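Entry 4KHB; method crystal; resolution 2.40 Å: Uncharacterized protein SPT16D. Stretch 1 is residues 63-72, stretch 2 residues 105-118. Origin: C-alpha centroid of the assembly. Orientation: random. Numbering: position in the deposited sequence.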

# COMPACT_ATOMS: atom_id res chain seq x y z
N TRP A 63 7.93 18.84 11.72
CA TRP A 63 7.20 18.00 10.78
C TRP A 63 6.17 18.81 10.00
O TRP A 63 5.48 19.66 10.56
CB TRP A 63 6.50 16.85 11.52
CG TRP A 63 7.43 15.87 12.16
CD1 TRP A 63 7.74 15.79 13.49
CD2 TRP A 63 8.17 14.83 11.51
NE1 TRP A 63 8.64 14.76 13.70
CE2 TRP A 63 8.91 14.16 12.50
CE3 TRP A 63 8.27 14.41 10.18
CZ2 TRP A 63 9.75 13.08 12.20
CZ3 TRP A 63 9.10 13.34 9.89
CH2 TRP A 63 9.83 12.69 10.89
N SER A 64 6.06 18.54 8.70
CA SER A 64 5.01 19.12 7.88
C SER A 64 4.00 18.04 7.53
O SER A 64 4.35 16.87 7.43
CB SER A 64 5.59 19.75 6.61
OG SER A 64 6.44 20.83 6.94
N PHE A 65 2.74 18.44 7.34
CA PHE A 65 1.69 17.46 7.09
C PHE A 65 0.90 17.73 5.82
O PHE A 65 0.51 18.87 5.54
CB PHE A 65 0.73 17.40 8.29
CG PHE A 65 1.34 16.80 9.52
CD1 PHE A 65 2.12 17.56 10.38
CD2 PHE A 65 1.13 15.46 9.83
CE1 PHE A 65 2.68 17.00 11.52
CE2 PHE A 65 1.68 14.89 10.96
CZ PHE A 65 2.45 15.66 11.81
N LEU A 66 0.68 16.68 5.04
CA LEU A 66 -0.12 16.75 3.83
C LEU A 66 -1.39 15.93 4.00
O LEU A 66 -1.34 14.70 4.09
CB LEU A 66 0.66 16.22 2.63
CG LEU A 66 0.07 16.59 1.27
CD1 LEU A 66 0.17 18.08 1.00
CD2 LEU A 66 0.73 15.80 0.16
N ARG A 67 -2.54 16.60 4.05
CA ARG A 67 -3.81 15.89 4.11
C ARG A 67 -4.59 15.98 2.81
O ARG A 67 -4.92 17.08 2.34
CB ARG A 67 -4.67 16.36 5.29
CG ARG A 67 -6.14 16.05 5.10
CD ARG A 67 -6.77 15.55 6.39
NE ARG A 67 -7.62 16.56 7.01
CZ ARG A 67 -8.72 16.28 7.70
NH1 ARG A 67 -9.12 15.02 7.84
NH2 ARG A 67 -9.43 17.26 8.25
N ILE A 68 -4.87 14.82 2.22
CA ILE A 68 -5.67 14.75 1.02
C ILE A 68 -7.07 14.25 1.35
O ILE A 68 -7.23 13.13 1.86
CB ILE A 68 -5.01 13.82 -0.02
CG1 ILE A 68 -3.62 14.34 -0.39
CG2 ILE A 68 -5.88 13.71 -1.26
CD1 ILE A 68 -2.71 13.30 -1.02
N ASN A 69 -8.09 15.06 1.07
CA ASN A 69 -9.48 14.66 1.27
C ASN A 69 -10.12 14.21 -0.04
O ASN A 69 -9.94 14.84 -1.08
CB ASN A 69 -10.31 15.77 1.92
CG ASN A 69 -9.85 16.09 3.33
OD1 ASN A 69 -10.08 15.31 4.25
ND2 ASN A 69 -9.22 17.24 3.51
N PHE A 70 -10.85 13.11 0.02
CA PHE A 70 -11.45 12.53 -1.17
C PHE A 70 -12.95 12.81 -1.26
O PHE A 70 -13.59 13.13 -0.26
CB PHE A 70 -11.20 11.02 -1.18
CG PHE A 70 -9.75 10.65 -1.28
CD1 PHE A 70 -9.15 10.52 -2.51
CD2 PHE A 70 -8.99 10.44 -0.13
CE1 PHE A 70 -7.81 10.17 -2.62
CE2 PHE A 70 -7.65 10.09 -0.23
CZ PHE A 70 -7.06 9.96 -1.47
N LEU A 71 -13.51 12.69 -2.46
CA LEU A 71 -14.95 12.85 -2.65
C LEU A 71 -15.69 11.58 -2.26
O LEU A 71 -15.40 10.49 -2.75
CB LEU A 71 -15.26 13.25 -4.09
CG LEU A 71 -14.69 14.60 -4.51
CD1 LEU A 71 -14.69 14.77 -6.02
CD2 LEU A 71 -15.48 15.72 -3.85
N SER A 72 -16.65 11.74 -1.35
CA SER A 72 -17.42 10.62 -0.82
C SER A 72 -18.78 11.15 -0.37
O SER A 72 -18.94 12.36 -0.21
CB SER A 72 -16.69 9.99 0.37
OG SER A 72 -15.87 10.94 1.03
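Stretch 2 (105-118) RYAEIANQISNLKR

Residues 105-118 are helical throughout, part of a helix that extends beyond both ends of the stretch, and they lie along the strand formed by residues 63-70. The two run in nearly the same direction, with 15° between their N-to-C axes and a closest axial approach of 8.7 Å. Because the crossing is so shallow, the helix follows the strand instead of cutting across it, and residues spaced about a turn apart along the helix (Tyr106, Ile109 and Ala110, Ile113) meet side chains of alternate strand residues, Ser64, Leu66 and Ile68. The backbones come nearest at Leu66 and Tyr106, whose CA atoms are 6.4 Å apart.

Leu66 is the principal bump. Its CA-to-CB bond points toward the helix, and its side chain enters a hollow walled by Tyr106, Ile109 and Ala110. Leu66 CB lies over one face of the Tyr106 ring, 4.0 Å from the ring centroid and 20° off the normal, a CH-pi contact in which an aliphatic carbon rests on the aromatic cloud; the closest side-chain atoms there are Leu66 CB and Tyr106 CD2, 3.8 Å apart. The forked end of the leucine fills the rest of the hollow. Leu66 CD2 meets Ile109 CG2 at 3.6 Å, while Leu66 CD1 sits 4.0 Å from Ala110 CB and 3.7 Å from Tyr106 O. Alanine suits this position because its single methyl leaves room for the branch to come close to the helix backbone.

The tyrosine is a broad slab laid against the strand, with chi1 at -86°. At its edge, near the ring plane, Ser64 O approaches Tyr106 CE2 to 3.7 Å. The small Ser64 side chain also points toward the helix, and its CB comes within 4.2 Å of Tyr106 CD2, while its OG is turned off the ring and hydrogen-bonded elsewhere in the structure. The Tyr106 hydroxyl is hydrogen-bonded elsewhere in the structure, which allows this otherwise apolar residue to be buried without leaving its polar end unsatisfied.

Farther along, the packing loosens. Ile68 sets out sideways, but the end of its side chain comes nearer the helix, and Ile68 CD1 reaches Ile113 CD1 at 4.4 Å, a tip-to-tip contact between two branched aliphatic chains. Beyond the strand, Leu71 CD1 lies 4.4 Å from Lys117 NZ, a loose contact at the margin, where the long lysine chain reaches toward the leucine and its NZ is hydrogen-bonded elsewhere in the structure. No hydrogen bond joins the two stretches: the helix satisfies its own backbone through i to i+4 bonds such as Ala110 N to Tyr106 O at 3.0 Å, and the fit rests on complementary shape, burying 341 Å² in all.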

# COMPACT_ATOMS: atom_id res chain seq x y z
N ARG A 105 8.50 21.02 -0.10
CA ARG A 105 8.03 19.99 -1.03
C ARG A 105 6.53 19.78 -0.88
O ARG A 105 5.81 19.68 -1.87
CB ARG A 105 8.79 18.68 -0.83
CG ARG A 105 8.53 17.64 -1.91
CD ARG A 105 9.54 16.50 -1.86
NE ARG A 105 9.53 15.82 -0.57
CZ ARG A 105 8.79 14.75 -0.29
NH1 ARG A 105 7.99 14.24 -1.21
NH2 ARG A 105 8.84 14.21 0.92
N TYR A 106 6.05 19.72 0.36
CA TYR A 106 4.63 19.50 0.62
C TYR A 106 3.80 20.71 0.21
O TYR A 106 2.63 20.57 -0.16
CB TYR A 106 4.38 19.14 2.09
CG TYR A 106 4.53 17.67 2.40
CD1 TYR A 106 5.01 16.78 1.45
CD2 TYR A 106 4.18 17.16 3.65
CE1 TYR A 106 5.14 15.44 1.72
CE2 TYR A 106 4.31 15.81 3.93
CZ TYR A 106 4.79 14.95 2.96
OH TYR A 106 4.92 13.61 3.22
N ALA A 107 4.39 21.89 0.28
CA ALA A 107 3.72 23.11 -0.15
C ALA A 107 3.51 23.07 -1.67
O ALA A 107 2.46 23.48 -2.17
CB ALA A 107 4.51 24.34 0.25
N GLU A 108 4.52 22.58 -2.38
CA GLU A 108 4.43 22.42 -3.83
C GLU A 108 3.37 21.39 -4.22
O GLU A 108 2.58 21.62 -5.14
CB GLU A 108 5.79 22.02 -4.41
CG GLU A 108 5.78 21.72 -5.91
CD GLU A 108 5.59 22.95 -6.78
OE1 GLU A 108 5.61 24.07 -6.24
OE2 GLU A 108 5.43 22.79 -8.01
N ILE A 109 3.39 20.26 -3.53
CA ILE A 109 2.45 19.17 -3.78
C ILE A 109 1.00 19.62 -3.61
O ILE A 109 0.15 19.33 -4.46
CB ILE A 109 2.73 17.96 -2.87
CG1 ILE A 109 4.14 17.40 -3.12
CG2 ILE A 109 1.70 16.87 -3.09
CD1 ILE A 109 4.43 16.10 -2.40
N ALA A 110 0.72 20.31 -2.52
CA ALA A 110 -0.62 20.82 -2.25
C ALA A 110 -1.11 21.76 -3.34
O ALA A 110 -2.29 21.77 -3.68
CB ALA A 110 -0.66 21.52 -0.90
N ASN A 111 -0.19 22.56 -3.88
CA ASN A 111 -0.53 23.52 -4.93
C ASN A 111 -0.79 22.84 -6.27
O ASN A 111 -1.73 23.21 -6.98
CB ASN A 111 0.58 24.57 -5.07
CG ASN A 111 0.75 25.40 -3.82
OD1 ASN A 111 -0.21 25.68 -3.10
ND2 ASN A 111 1.98 25.80 -3.55
N GLN A 112 0.04 21.86 -6.62
CA GLN A 112 -0.13 21.10 -7.85
C GLN A 112 -1.47 20.36 -7.87
O GLN A 112 -2.14 20.31 -8.90
CB GLN A 112 1.01 20.08 -8.02
CG GLN A 112 2.39 20.68 -8.22
CD GLN A 112 3.41 19.65 -8.67
OE1 GLN A 112 3.52 19.34 -9.86
NE2 GLN A 112 4.15 19.09 -7.72
N ILE A 113 -1.84 19.80 -6.72
CA ILE A 113 -3.10 19.07 -6.59
C ILE A 113 -4.30 20.00 -6.70
O ILE A 113 -5.27 19.71 -7.41
CB ILE A 113 -3.17 18.29 -5.26
CG1 ILE A 113 -2.15 17.14 -5.25
CG2 ILE A 113 -4.57 17.74 -5.01
CD1 ILE A 113 -1.97 16.48 -3.90
N SER A 114 -4.23 21.14 -6.01
CA SER A 114 -5.29 22.14 -6.06
C SER A 114 -5.43 22.68 -7.47
O SER A 114 -6.54 22.90 -7.95
CB SER A 114 -5.01 23.28 -5.08
OG SER A 114 -4.85 22.81 -3.75
N ASN A 115 -4.30 22.89 -8.13
CA ASN A 115 -4.27 23.42 -9.49
C ASN A 115 -4.80 22.41 -10.51
O ASN A 115 -5.46 22.78 -11.48
CB ASN A 115 -2.85 23.88 -9.85
CG ASN A 115 -2.77 24.55 -11.22
OD1 ASN A 115 -3.75 25.10 -11.71
ND2 ASN A 115 -1.59 24.50 -11.83
N LEU A 116 -4.50 21.13 -10.27
CA LEU A 116 -5.04 20.04 -11.08
C LEU A 116 -6.55 19.92 -10.87
O LEU A 116 -7.31 19.67 -11.81
CB LEU A 116 -4.35 18.72 -10.73
CG LEU A 116 -3.15 18.32 -11.59
CD1 LEU A 116 -2.48 17.05 -11.08
CD2 LEU A 116 -3.57 18.15 -13.04
N LYS A 117 -7.00 20.03 -9.66
CA LYS A 117 -8.39 19.89 -9.34
C LYS A 117 -9.28 20.90 -10.00
O LYS A 117 -10.39 20.64 -10.31
CB LYS A 117 -8.53 20.01 -7.83
CG LYS A 117 -9.91 19.85 -7.31
CD LYS A 117 -10.33 18.40 -7.48
CE LYS A 117 -11.69 18.20 -8.07
NZ LYS A 117 -11.81 16.84 -8.57
N ARG A 118 -8.75 22.07 -10.23
CA ARG A 118 -9.53 23.16 -10.76
C ARG A 118 -9.83 23.03 -12.26
O ARG A 118 -10.94 23.28 -12.69
CB ARG A 118 -8.97 24.49 -10.26
CG ARG A 118 -8.41 25.48 -11.24
CD ARG A 118 -7.71 26.60 -10.49
NE ARG A 118 -7.05 26.16 -9.27
CZ ARG A 118 -6.11 26.84 -8.62
NH1 ARG A 118 -5.59 26.34 -7.51
NH2 ARG A 118 -5.69 28.03 -9.06